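Local coordinates for protein reducing-end xylose-releasing exo-oligoxylanase Rex8A (Paenibacillus barcinonensis, PDB 6SUD) that hydrolyses linear and branched xylooligosaccharides from their reducing ends, releasing xylose as an exo-acting xylanase of glycoside hydrolase family 8, at residues Gln34-Leu39 with Leu365-Met370; Lys56-Asp61 with Trp92-Thr97; Arg68-Ser73 with Arg359-Cys364; Ala320-Leu325 with Pro352-Lys357. The protein carries 1 engineered substitution. All coordinates share one frame; numbering follows the deposited sequence.

How the contacts relate
Contacts 1, 2 and 3 are buried, whereas contact 4 lies largely at the surface, and their chemistry follows from these places. Contacts 1 and 3 share helix 359-373: one turn of it supplies polar and aromatic groups to the sugar site, and the next packs apolar groups against helix 25-41. Contact 2 is likewise mostly packing, of a strand on helix 85-99, but its loop end carries Asp61 to the same xylose that contacts 3 and 4 touch, and Asp61 forms a salt bridge with Arg68 of contact 3. Contact 4 relies on charge and hydrogen bonding; Asp362, from the helical segment of contact 3, joins it to that contact.

Contact 1: Gln34-Leu39 with Leu365-Met370; sequences QTWNDL and LYFFTM. With EDO (1,2-ethanediol), chain C.
In the (alpha/alpha)6 barrel characteristic of family 8 glycoside hydrolases, two helices from near opposite ends of the chain come side by side here. Helix 25-41 and helix 359-373 run nearly antiparallel, at 159°, with the axes of the two short segments 10.7 Å apart, so medium-sized and large side chains fill the space between them.

Apolar packing does most of the work. Thr35 turns its methyl anti to the backbone N, and CG2 enters the angle between two aromatic rings, lying at the edge of each: it is 3.5 Å from Phe367 CD1 and 3.8 Å from Tyr366 CE1. Phe367, with CG also anti to its backbone N, reaches over to the first helix, where its CE1 comes within 4.2 Å of Trp36 CB. The root of the same side chain is covered by Leu39, whose CD1 lies 4.1 Å from Phe367 CB. Met370, bent at chi2 and chi3, keeps both CG and CE 4.0 Å from Thr35 OG1.

Polar links are indirect. A single water donates to both Thr35 OG1 and Tyr366 OH, bridging the helices through two hydroxyls that have further partners: Thr35 OG1 bonds to Arg31 O, and Tyr366 OH to Thr351 O and to Arg31 NH1. On the Trp36 flank, the indole meets a 1,2-ethanediol, probably carried in from the crystallisation liquor and also bound by Glu87; Trp36 NE1 donates to its O2 over 2.9 Å, with an N-H...O angle of 157°.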
# COMPACT_ATOMS: atom_id res chain seq x y z
N GLN A 34 19.90 -5.64 3.12
CA GLN A 34 20.56 -4.32 3.29
C GLN A 34 19.53 -3.20 3.13
O GLN A 34 19.69 -2.15 3.81
CB GLN A 34 21.71 -4.08 2.32
CG GLN A 34 22.55 -2.89 2.74
CD GLN A 34 22.84 -2.89 4.22
OE1 GLN A 34 22.41 -2.01 4.96
NE2 GLN A 34 23.56 -3.90 4.69
N THR A 35 18.50 -3.39 2.31
CA THR A 35 17.47 -2.34 2.17
C THR A 35 16.75 -2.21 3.51
O THR A 35 16.58 -1.08 4.01
CB THR A 35 16.49 -2.63 1.02
OG1 THR A 35 17.25 -2.81 -0.17
CG2 THR A 35 15.46 -1.53 0.88
N TRP A 36 16.38 -3.35 4.09
CA TRP A 36 15.77 -3.41 5.44
C TRP A 36 16.64 -2.65 6.45
O TRP A 36 16.12 -1.80 7.15
CB TRP A 36 15.56 -4.85 5.91
CG TRP A 36 15.20 -4.91 7.36
CD1 TRP A 36 16.08 -5.03 8.40
CD2 TRP A 36 13.90 -4.74 7.97
NE1 TRP A 36 15.43 -4.97 9.60
CE2 TRP A 36 14.09 -4.78 9.37
CE3 TRP A 36 12.60 -4.53 7.49
CZ2 TRP A 36 13.05 -4.66 10.28
CZ3 TRP A 36 11.56 -4.43 8.39
CH2 TRP A 36 11.78 -4.49 9.76
N ASN A 37 17.92 -3.02 6.54
CA ASN A 37 18.87 -2.45 7.53
C ASN A 37 18.94 -0.92 7.41
O ASN A 37 18.95 -0.24 8.46
CB ASN A 37 20.25 -3.08 7.36
CG ASN A 37 20.22 -4.53 7.79
OD1 ASN A 37 19.52 -4.86 8.73
ND2 ASN A 37 20.96 -5.39 7.11
N ASP A 38 19.04 -0.40 6.18
CA ASP A 38 19.17 1.05 5.93
C ASP A 38 17.88 1.78 6.33
O ASP A 38 17.97 2.82 6.98
CB ASP A 38 19.55 1.36 4.48
CG ASP A 38 20.97 0.96 4.13
OD1 ASP A 38 21.75 0.65 5.05
OD2 ASP A 38 21.29 0.94 2.92
N LEU A 39 16.72 1.26 5.96
CA LEU A 39 15.43 1.94 6.25
C LEU A 39 15.10 1.95 7.74
O LEU A 39 14.60 2.98 8.23
CB LEU A 39 14.32 1.23 5.48
CG LEU A 39 13.96 1.84 4.13
CD1 LEU A 39 12.50 1.51 3.86
CD2 LEU A 39 14.21 3.34 4.11
N LEU A 365 7.64 2.84 -0.97
CA LEU A 365 7.29 2.23 -2.27
C LEU A 365 8.48 1.40 -2.78
O LEU A 365 8.25 0.27 -3.27
CB LEU A 365 6.92 3.32 -3.28
CG LEU A 365 5.46 3.78 -3.28
CD1 LEU A 365 4.91 3.97 -1.88
CD2 LEU A 365 5.31 5.06 -4.09
N TYR A 366 9.70 1.94 -2.65
CA TYR A 366 10.98 1.25 -2.97
C TYR A 366 11.01 -0.12 -2.28
O TYR A 366 11.21 -1.15 -2.95
CB TYR A 366 12.18 2.09 -2.54
CG TYR A 366 13.55 1.58 -2.93
CD1 TYR A 366 14.20 0.61 -2.19
CD2 TYR A 366 14.22 2.11 -4.02
CE1 TYR A 366 15.47 0.16 -2.53
CE2 TYR A 366 15.49 1.68 -4.37
CZ TYR A 366 16.12 0.70 -3.62
OH TYR A 366 17.37 0.27 -3.95
N PHE A 367 10.81 -0.15 -0.97
CA PHE A 367 10.94 -1.41 -0.20
C PHE A 367 9.92 -2.45 -0.68
O PHE A 367 10.28 -3.64 -0.83
CB PHE A 367 10.82 -1.20 1.30
CG PHE A 367 11.17 -2.46 2.04
CD1 PHE A 367 12.49 -2.81 2.24
CD2 PHE A 367 10.19 -3.35 2.44
CE1 PHE A 367 12.83 -4.00 2.86
CE2 PHE A 367 10.53 -4.52 3.09
CZ PHE A 367 11.85 -4.84 3.30
N PHE A 368 8.67 -2.04 -0.90
CA PHE A 368 7.62 -2.98 -1.37
C PHE A 368 8.01 -3.54 -2.73
O PHE A 368 7.80 -4.75 -2.96
CB PHE A 368 6.25 -2.33 -1.40
CG PHE A 368 5.68 -2.03 -0.04
CD1 PHE A 368 5.55 -3.02 0.92
CD2 PHE A 368 5.22 -0.76 0.26
CE1 PHE A 368 5.00 -2.74 2.16
CE2 PHE A 368 4.65 -0.48 1.49
CZ PHE A 368 4.56 -1.47 2.44
N THR A 369 8.62 -2.72 -3.58
CA THR A 369 9.12 -3.21 -4.90
C THR A 369 10.30 -4.18 -4.69
O THR A 369 10.39 -5.17 -5.43
CB THR A 369 9.48 -2.06 -5.85
OG1 THR A 369 8.29 -1.30 -6.06
CG2 THR A 369 9.99 -2.57 -7.18
N MET A 370 11.20 -3.91 -3.76
CA MET A 370 12.39 -4.78 -3.52
C MET A 370 11.89 -6.15 -3.04
O MET A 370 12.37 -7.21 -3.53
CB MET A 370 13.35 -4.15 -2.52
CG MET A 370 14.68 -4.88 -2.37
SD MET A 370 15.67 -4.92 -3.88
CE MET A 370 16.19 -3.21 -3.96
C1 EDO C . 15.69 -7.04 13.64
O1 EDO C . 16.23 -6.06 14.52
C2 EDO C . 15.57 -6.46 12.35
O2 EDO C . 16.81 -5.93 11.94
O HOH W 1 18.84 -1.22 -1.54

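Contact 2: Lys56-Asp61 with Trp92-Thr97; sequences KGYMLD and WNYAYT. With XYP (beta-D-xylopyranose), chain J.
Tyr94, on helix 85-99, leans across the strand 56-59 and carries this strand-on-helix contact, in which the two short segments cross almost at a right angle, with axes only 6.5 Å apart. Its CG stands anti to the backbone N (chi1 -176°), which aims the side chain at the strand. CB lies 3.1 Å from Gly57 O, a tight approach that buries a carbonyl oxygen with no hydrogen-bonding partner in the model. CG is still close to that oxygen, at 3.4 Å. Farther out, one face of the ring receives Tyr58 CB in a CH-pi contact, 3.9 Å from the ring centroid and 11° off the normal. CE2 meets Tyr58 CD2 at 3.8 Å, the two rings being inclined at 52°. Tyr58 holds CG in the crowded position between its backbone N and carbonyl carbon, which sets its ring beside that of Tyr94. At the tip, Tyr94 OH leaves the strand and bonds to Pro116 O.

Lys56 borders the contact at the other end: its CB lies at the edge of the Tyr94 ring, and its CG is 3.8 Å from Asn93 ND2, whose own hydrogen bond goes to Asp55 O. Past the strand, the chain delivers Asp61 to the sugar pocket, where OD2 accepts a 2.6 Å hydrogen bond from xylose O2 and also pairs with Arg68. Strand 56-59 thus pairs with its antiparallel neighbour 49-52 and packs across helix 85-99, while Met72 of helix 69-81 touches both Tyr58 and Tyr94.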
# COMPACT_ATOMS: atom_id res chain seq x y z
N LYS A 56 7.83 0.57 21.92
CA LYS A 56 7.12 1.29 20.83
C LYS A 56 8.10 1.69 19.72
O LYS A 56 9.32 1.57 19.89
CB LYS A 56 6.35 2.49 21.38
CG LYS A 56 5.11 2.10 22.17
CD LYS A 56 4.31 3.28 22.66
CE LYS A 56 4.86 3.88 23.93
NZ LYS A 56 4.28 3.25 25.14
N GLY A 57 7.55 2.16 18.61
CA GLY A 57 8.34 2.67 17.48
C GLY A 57 7.41 3.28 16.47
O GLY A 57 6.23 2.93 16.48
N TYR A 58 7.92 4.18 15.64
CA TYR A 58 7.10 4.86 14.61
C TYR A 58 7.89 4.96 13.30
O TYR A 58 9.13 4.94 13.29
CB TYR A 58 6.59 6.21 15.11
CG TYR A 58 7.66 7.21 15.45
CD1 TYR A 58 8.28 7.96 14.47
CD2 TYR A 58 8.03 7.44 16.77
CE1 TYR A 58 9.27 8.89 14.77
CE2 TYR A 58 9.02 8.36 17.09
CZ TYR A 58 9.63 9.10 16.09
OH TYR A 58 10.60 10.02 16.38
N MET A 59 7.14 5.01 12.20
CA MET A 59 7.60 5.29 10.83
C MET A 59 7.37 6.79 10.62
O MET A 59 6.21 7.22 10.81
CB MET A 59 6.74 4.46 9.85
CG MET A 59 6.87 2.95 10.04
SD MET A 59 8.56 2.31 9.72
CE MET A 59 8.52 2.28 7.93
N LEU A 60 8.41 7.58 10.34
CA LEU A 60 8.33 9.07 10.24
C LEU A 60 8.07 9.48 8.80
O LEU A 60 8.88 9.13 7.93
CB LEU A 60 9.65 9.69 10.73
CG LEU A 60 9.65 11.21 10.89
CD1 LEU A 60 8.61 11.68 11.89
CD2 LEU A 60 11.03 11.72 11.27
N ASP A 61 6.99 10.22 8.54
CA ASP A 61 6.88 10.98 7.27
C ASP A 61 7.85 12.16 7.41
O ASP A 61 7.50 13.15 8.08
CB ASP A 61 5.44 11.35 6.92
CG ASP A 61 5.31 12.14 5.63
OD1 ASP A 61 6.33 12.70 5.14
OD2 ASP A 61 4.19 12.20 5.09
N TRP A 92 3.04 -1.71 16.01
CA TRP A 92 1.63 -2.01 16.35
C TRP A 92 1.28 -1.38 17.71
O TRP A 92 0.18 -0.78 17.84
CB TRP A 92 1.33 -3.51 16.31
CG TRP A 92 -0.06 -3.83 16.78
CD1 TRP A 92 -0.40 -4.69 17.78
CD2 TRP A 92 -1.29 -3.25 16.31
NE1 TRP A 92 -1.76 -4.72 17.94
CE2 TRP A 92 -2.33 -3.84 17.07
CE3 TRP A 92 -1.62 -2.30 15.33
CZ2 TRP A 92 -3.68 -3.51 16.87
CZ3 TRP A 92 -2.94 -1.98 15.14
CH2 TRP A 92 -3.95 -2.58 15.90
N ASN A 93 2.17 -1.52 18.69
CA ASN A 93 1.93 -1.01 20.06
C ASN A 93 1.75 0.50 20.00
O ASN A 93 0.81 1.01 20.65
CB ASN A 93 3.03 -1.45 21.03
CG ASN A 93 2.60 -1.28 22.47
OD1 ASN A 93 1.40 -1.23 22.78
ND2 ASN A 93 3.58 -1.21 23.35
N TYR A 94 2.61 1.20 19.25
CA TYR A 94 2.49 2.66 19.00
C TYR A 94 1.10 2.98 18.41
O TYR A 94 0.40 3.84 18.99
CB TYR A 94 3.65 3.17 18.14
CG TYR A 94 3.68 4.66 17.92
CD1 TYR A 94 2.81 5.27 17.04
CD2 TYR A 94 4.58 5.46 18.61
CE1 TYR A 94 2.84 6.65 16.84
CE2 TYR A 94 4.63 6.83 18.41
CZ TYR A 94 3.76 7.43 17.52
OH TYR A 94 3.82 8.78 17.35
N ALA A 95 0.70 2.33 17.31
CA ALA A 95 -0.60 2.56 16.63
C ALA A 95 -1.75 2.30 17.62
O ALA A 95 -2.68 3.12 17.72
CB ALA A 95 -0.74 1.69 15.40
N TYR A 96 -1.68 1.17 18.33
CA TYR A 96 -2.71 0.71 19.29
C TYR A 96 -2.85 1.76 20.41
O TYR A 96 -3.99 2.17 20.75
CB TYR A 96 -2.35 -0.67 19.84
CG TYR A 96 -3.18 -1.08 21.03
CD1 TYR A 96 -4.48 -1.53 20.88
CD2 TYR A 96 -2.67 -1.00 22.32
CE1 TYR A 96 -5.25 -1.90 21.97
CE2 TYR A 96 -3.42 -1.38 23.42
CZ TYR A 96 -4.71 -1.84 23.24
OH TYR A 96 -5.47 -2.20 24.32
N THR A 97 -1.72 2.19 20.96
CA THR A 97 -1.64 3.08 22.16
C THR A 97 -2.03 4.52 21.80
O THR A 97 -2.79 5.13 22.59
CB THR A 97 -0.24 3.00 22.78
OG1 THR A 97 -0.04 1.66 23.24
CG2 THR A 97 -0.04 3.97 23.93
O1 XYP J . 4.45 13.32 0.18
C1 XYP J . 3.58 12.18 0.19
C2 XYP J . 3.15 11.94 1.63
C3 XYP J . 2.28 10.72 1.66
C4 XYP J . 1.06 10.94 0.79
C5 XYP J . 1.47 11.33 -0.62
O2 XYP J . 4.24 11.74 2.55
O3 XYP J . 1.88 10.45 3.00
O4 XYP J . 0.32 9.71 0.80
O5 XYP J . 2.40 12.43 -0.60

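Contact 3: Arg68-Ser73 with Arg359-Cys364; sequences RSEGMS and RYYDNC. With XYP (beta-D-xylopyranose), chain J; XYP (beta-D-xylopyranose), chain K.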
# COMPACT_ATOMS: atom_id res chain seq x y z
N ARG A 68 2.03 8.90 10.27
CA ARG A 68 0.77 8.70 9.51
C ARG A 68 0.36 7.24 9.62
O ARG A 68 1.25 6.38 9.68
CB ARG A 68 0.98 9.14 8.06
CG ARG A 68 1.33 10.61 7.96
CD ARG A 68 1.57 11.15 6.58
NE ARG A 68 1.55 12.60 6.73
CZ ARG A 68 1.17 13.47 5.82
NH1 ARG A 68 0.80 13.06 4.62
NH2 ARG A 68 1.15 14.75 6.13
N SER A 69 -0.95 6.96 9.67
CA SER A 69 -1.45 5.57 9.74
C SER A 69 -0.98 4.82 8.50
O SER A 69 -0.72 3.61 8.60
CB SER A 69 -2.93 5.52 9.94
OG SER A 69 -3.61 6.16 8.88
N GLU A 70 -0.85 5.51 7.36
CA GLU A 70 -0.24 4.94 6.12
C GLU A 70 1.13 4.32 6.48
O GLU A 70 1.35 3.12 6.21
CB GLU A 70 -0.14 6.06 5.09
CG GLU A 70 0.76 5.77 3.88
CD GLU A 70 1.12 7.03 3.12
OE1 GLU A 70 1.87 7.87 3.69
OE2 GLU A 70 0.59 7.23 1.98
N GLY A 71 2.04 5.14 7.02
CA GLY A 71 3.43 4.71 7.26
C GLY A 71 3.54 3.66 8.35
O GLY A 71 4.34 2.73 8.19
N MET A 72 2.75 3.79 9.41
CA MET A 72 2.70 2.80 10.52
C MET A 72 2.27 1.44 9.94
O MET A 72 2.96 0.43 10.19
CB MET A 72 1.73 3.24 11.62
CG MET A 72 2.16 4.50 12.36
SD MET A 72 3.80 4.38 13.15
CE MET A 72 3.50 3.10 14.36
N SER A 73 1.16 1.41 9.20
CA SER A 73 0.62 0.18 8.58
C SER A 73 1.60 -0.38 7.55
O SER A 73 1.74 -1.61 7.49
CB SER A 73 -0.76 0.42 8.00
OG SER A 73 -0.69 1.26 6.86
N ARG A 359 12.28 11.67 1.83
CA ARG A 359 12.64 10.28 1.49
C ARG A 359 11.55 9.28 1.86
O ARG A 359 11.53 8.20 1.24
CB ARG A 359 13.93 9.86 2.22
CG ARG A 359 13.83 9.91 3.73
CD ARG A 359 15.16 9.51 4.35
NE ARG A 359 15.14 9.47 5.80
CZ ARG A 359 15.32 10.53 6.59
NH1 ARG A 359 15.52 11.74 6.08
NH2 ARG A 359 15.30 10.38 7.90
N TYR A 360 10.70 9.60 2.84
CA TYR A 360 9.76 8.64 3.46
C TYR A 360 8.95 7.91 2.37
O TYR A 360 9.01 6.67 2.31
CB TYR A 360 8.86 9.35 4.46
CG TYR A 360 7.52 8.70 4.71
CD1 TYR A 360 7.39 7.59 5.52
CD2 TYR A 360 6.37 9.23 4.15
CE1 TYR A 360 6.16 7.00 5.75
CE2 TYR A 360 5.12 8.68 4.39
CZ TYR A 360 5.02 7.56 5.20
OH TYR A 360 3.78 7.03 5.42
N TYR A 361 8.21 8.65 1.55
CA TYR A 361 7.23 8.03 0.62
C TYR A 361 7.96 7.20 -0.45
O TYR A 361 7.61 6.03 -0.74
CB TYR A 361 6.33 9.10 0.01
CG TYR A 361 5.17 8.52 -0.76
CD1 TYR A 361 4.19 7.78 -0.12
CD2 TYR A 361 5.05 8.74 -2.12
CE1 TYR A 361 3.13 7.25 -0.83
CE2 TYR A 361 4.00 8.21 -2.84
CZ TYR A 361 3.03 7.46 -2.20
OH TYR A 361 1.99 6.98 -2.92
N ASP A 362 9.00 7.77 -1.03
CA ASP A 362 9.82 7.06 -2.05
C ASP A 362 10.30 5.72 -1.48
O ASP A 362 10.24 4.71 -2.18
CB ASP A 362 11.04 7.90 -2.45
CG ASP A 362 10.68 9.22 -3.12
OD1 ASP A 362 10.49 10.21 -2.40
OD2 ASP A 362 10.58 9.24 -4.36
N ASN A 363 10.83 5.75 -0.26
CA ASN A 363 11.53 4.59 0.36
C ASN A 363 10.52 3.51 0.76
O ASN A 363 10.88 2.32 0.70
CB ASN A 363 12.41 5.06 1.52
CG ASN A 363 13.66 5.74 1.02
OD1 ASN A 363 13.88 5.84 -0.19
ND2 ASN A 363 14.51 6.18 1.93
N CYS A 364 9.30 3.89 1.14
CA CYS A 364 8.22 2.90 1.42
C CYS A 364 7.92 2.12 0.13
O CYS A 364 8.00 0.86 0.14
CB CYS A 364 6.97 3.56 1.99
SG CYS A 364 7.20 4.18 3.68
O1 XYP J . 4.45 13.32 0.18
C1 XYP J . 3.58 12.18 0.19
C2 XYP J . 3.15 11.94 1.63
C3 XYP J . 2.28 10.72 1.66
C4 XYP J . 1.06 10.94 0.79
C5 XYP J . 1.47 11.33 -0.62
O2 XYP J . 4.24 11.74 2.55
O3 XYP J . 1.88 10.45 3.00
O4 XYP J . 0.32 9.71 0.80
O5 XYP J . 2.40 12.43 -0.60
O1 XYP K . -1.18 12.14 2.75
C1 XYP K . -1.99 10.97 3.02
C2 XYP K . -1.92 9.91 1.92
C3 XYP K . -2.89 8.76 2.18
C4 XYP K . -3.06 8.58 3.69
C5 XYP K . -1.78 9.00 4.39
O2 XYP K . -2.17 10.48 0.63
O3 XYP K . -2.36 7.59 1.53
O4 XYP K . -4.15 9.40 4.13
O5 XYP K . -1.51 10.39 4.24
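Tyr360 opens the contact by extending its ring from helix 359-373 to the start of helix 69-81. Its OH donates a 2.7 Å hydrogen bond to Glu70 OE1, on the anti lone pair, with ring and carboxylate planes 46° apart. The hydroxyl also sits 3.0 Å from Gly71 CA, so close that a CB at this glycine would clash. O2 of the chain J xylose lies at the edge of the same ring.

Tyr361 follows, offering a ring face to C5 of that xylose; its CD1 is 3.9 Å from C3. Its OH is tied to Ser264 O, and its ring meets His321 edge-to-face.

Glu70, the inferred proton donor, links Tyr360 to this xylose and also borders the xylose of chain K. Its OE1 takes a second hydrogen bond, 2.7 Å from chain J O3, and OE2 accepts from O4 at 2.8 Å; the gripped carboxylate is thereby fixed in rotation. An alanine here would probably leave Tyr360 OH and both sugar hydroxyls without this acceptor and abolish the inferred acid function. Arg68, salt-bridged through NE to Asp66, adds a long 3.3 Å bond from NH1 to the same O3.

Farther along, the backbones come nearest at Cys364 and Gly71. The segment axes are inclined at 39°, with helix 127-144 packed against Ser69 and Ser73, helix 85-99 against Met72, and helix 322-331 against Asp362.

Contact 4: Ala320-Leu325 with Pro352-Lys357; sequences AHPVGL and PLRQGK. Engineered in segment 320-325: Ala320 (natural residue Leu). With XYP (beta-D-xylopyranose), chain J.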
# COMPACT_ATOMS: atom_id res chain seq x y z
N ALA A 320 7.11 14.95 -6.93
CA ALA A 320 7.69 15.11 -5.58
C ALA A 320 8.44 13.83 -5.21
O ALA A 320 9.46 13.94 -4.53
CB ALA A 320 6.64 15.46 -4.55
N HIS A 321 7.96 12.66 -5.64
CA HIS A 321 8.52 11.35 -5.25
C HIS A 321 8.87 10.54 -6.49
O HIS A 321 8.23 9.53 -6.76
CB HIS A 321 7.56 10.60 -4.31
CG HIS A 321 7.22 11.40 -3.10
ND1 HIS A 321 8.18 11.74 -2.15
CD2 HIS A 321 6.06 11.97 -2.70
CE1 HIS A 321 7.61 12.49 -1.22
NE2 HIS A 321 6.31 12.63 -1.54
N PRO A 322 9.92 10.91 -7.26
CA PRO A 322 10.22 10.21 -8.52
C PRO A 322 10.80 8.79 -8.35
O PRO A 322 10.62 7.97 -9.24
CB PRO A 322 11.23 11.15 -9.19
CG PRO A 322 11.95 11.77 -8.02
CD PRO A 322 10.85 12.02 -7.00
N VAL A 323 11.50 8.54 -7.24
CA VAL A 323 12.02 7.18 -6.89
C VAL A 323 10.81 6.28 -6.58
O VAL A 323 10.79 5.13 -7.07
CB VAL A 323 13.06 7.25 -5.76
CG1 VAL A 323 13.42 5.87 -5.19
CG2 VAL A 323 14.31 7.96 -6.25
N GLY A 324 9.81 6.79 -5.86
CA GLY A 324 8.54 6.10 -5.61
C GLY A 324 7.85 5.70 -6.91
O GLY A 324 7.45 4.52 -7.07
N LEU A 325 7.75 6.64 -7.85
CA LEU A 325 7.16 6.38 -9.17
C LEU A 325 7.98 5.30 -9.90
O LEU A 325 7.37 4.33 -10.40
CB LEU A 325 7.11 7.67 -9.98
CG LEU A 325 6.60 7.52 -11.41
CD1 LEU A 325 5.38 6.61 -11.50
CD2 LEU A 325 6.28 8.88 -12.00
N PRO A 352 19.42 3.52 -5.87
CA PRO A 352 19.53 3.43 -4.42
C PRO A 352 18.32 4.06 -3.70
O PRO A 352 17.54 4.78 -4.31
CB PRO A 352 20.82 4.21 -4.13
CG PRO A 352 20.78 5.33 -5.16
CD PRO A 352 20.13 4.71 -6.39
N LEU A 353 18.18 3.76 -2.41
CA LEU A 353 17.19 4.43 -1.53
C LEU A 353 17.36 5.94 -1.65
O LEU A 353 18.51 6.43 -1.79
CB LEU A 353 17.42 3.98 -0.09
CG LEU A 353 16.90 2.59 0.25
CD1 LEU A 353 17.47 2.14 1.59
CD2 LEU A 353 15.38 2.56 0.26
N ARG A 354 16.26 6.68 -1.56
CA ARG A 354 16.33 8.15 -1.48
C ARG A 354 16.87 8.55 -0.10
O ARG A 354 16.61 7.83 0.88
CB ARG A 354 14.96 8.76 -1.76
CG ARG A 354 15.00 10.27 -1.90
CD ARG A 354 13.73 10.81 -2.49
NE ARG A 354 13.84 12.25 -2.65
CZ ARG A 354 12.85 13.05 -3.03
NH1 ARG A 354 11.65 12.56 -3.29
NH2 ARG A 354 13.08 14.35 -3.14
N GLN A 355 17.59 9.68 -0.04
CA GLN A 355 18.03 10.31 1.23
C GLN A 355 17.45 11.72 1.36
O GLN A 355 16.97 12.27 0.37
CB GLN A 355 19.55 10.32 1.32
CG GLN A 355 20.16 8.93 1.23
CD GLN A 355 21.59 8.88 1.71
OE1 GLN A 355 22.05 9.73 2.47
NE2 GLN A 355 22.31 7.86 1.27
N GLY A 356 17.51 12.27 2.58
CA GLY A 356 17.12 13.65 2.90
C GLY A 356 15.63 13.78 3.16
O GLY A 356 14.95 12.74 3.26
N LYS A 357 15.13 15.02 3.20
CA LYS A 357 13.86 15.40 3.88
C LYS A 357 12.66 14.66 3.26
O LYS A 357 11.73 14.32 4.02
CB LYS A 357 13.70 16.92 3.85
CG LYS A 357 12.31 17.42 4.23
CD LYS A 357 12.26 18.86 4.66
CE LYS A 357 10.96 19.19 5.37
NZ LYS A 357 10.83 18.48 6.67
O1 XYP J . 4.45 13.32 0.18
C1 XYP J . 3.58 12.18 0.19
C2 XYP J . 3.15 11.94 1.63
C3 XYP J . 2.28 10.72 1.66
C4 XYP J . 1.06 10.94 0.79
C5 XYP J . 1.47 11.33 -0.62
O2 XYP J . 4.24 11.74 2.55
O3 XYP J . 1.88 10.45 3.00
O4 XYP J . 0.32 9.71 0.80
O5 XYP J . 2.40 12.43 -0.60
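Hydrogen bonding and charge define this meeting of the loop 352-357 with the start of helix 322-331. Arg354 is fully extended, with CG anti to the backbone N (chi1 -171°), and its guanidinium arrives at the backbone just ahead of the helix. There NH1 donates to Ala320 O over 2.9 Å, nearly straight at 162°, with the hydrogen bond lying in the carbonyl plane and the oxygen close to the guanidinium plane. The same NH1 forms a salt bridge with Asp362 OD1 of helix 359-373, so one nitrogen serves both a backbone carbonyl and a buried carboxylate.

Packing is lighter. Pro322 CD lies 3.8 Å from Arg354 NH1, and Val323 CG1 is 4.4 Å from Pro352 O. Ala320 is an engineered replacement of the natural leucine; its CB sits 4.0 Å above the plane of the His321 ring, towards the rim.

Ligand binding enters through His321, at the N-cap position of the helix. NE2 shares a 2.6 Å hydrogen bond with O1 of xylose, and ND1 is probably hydrogen-bonded to Asp362 OD1. The His321 and Arg354 side chains cross at about a right angle, their flat groups 63° apart.

An alanine at Arg354 would probably unfasten the loop from Ala320 O and deprive Asp362 of its salt bridge, loosening the support behind His321. Asp362 would tend to favour a protonated imidazole, an effect that the neighbouring Arg354 charge is likely to offset in part, so the second shell probably tunes as well as positions the histidine that holds the sugar.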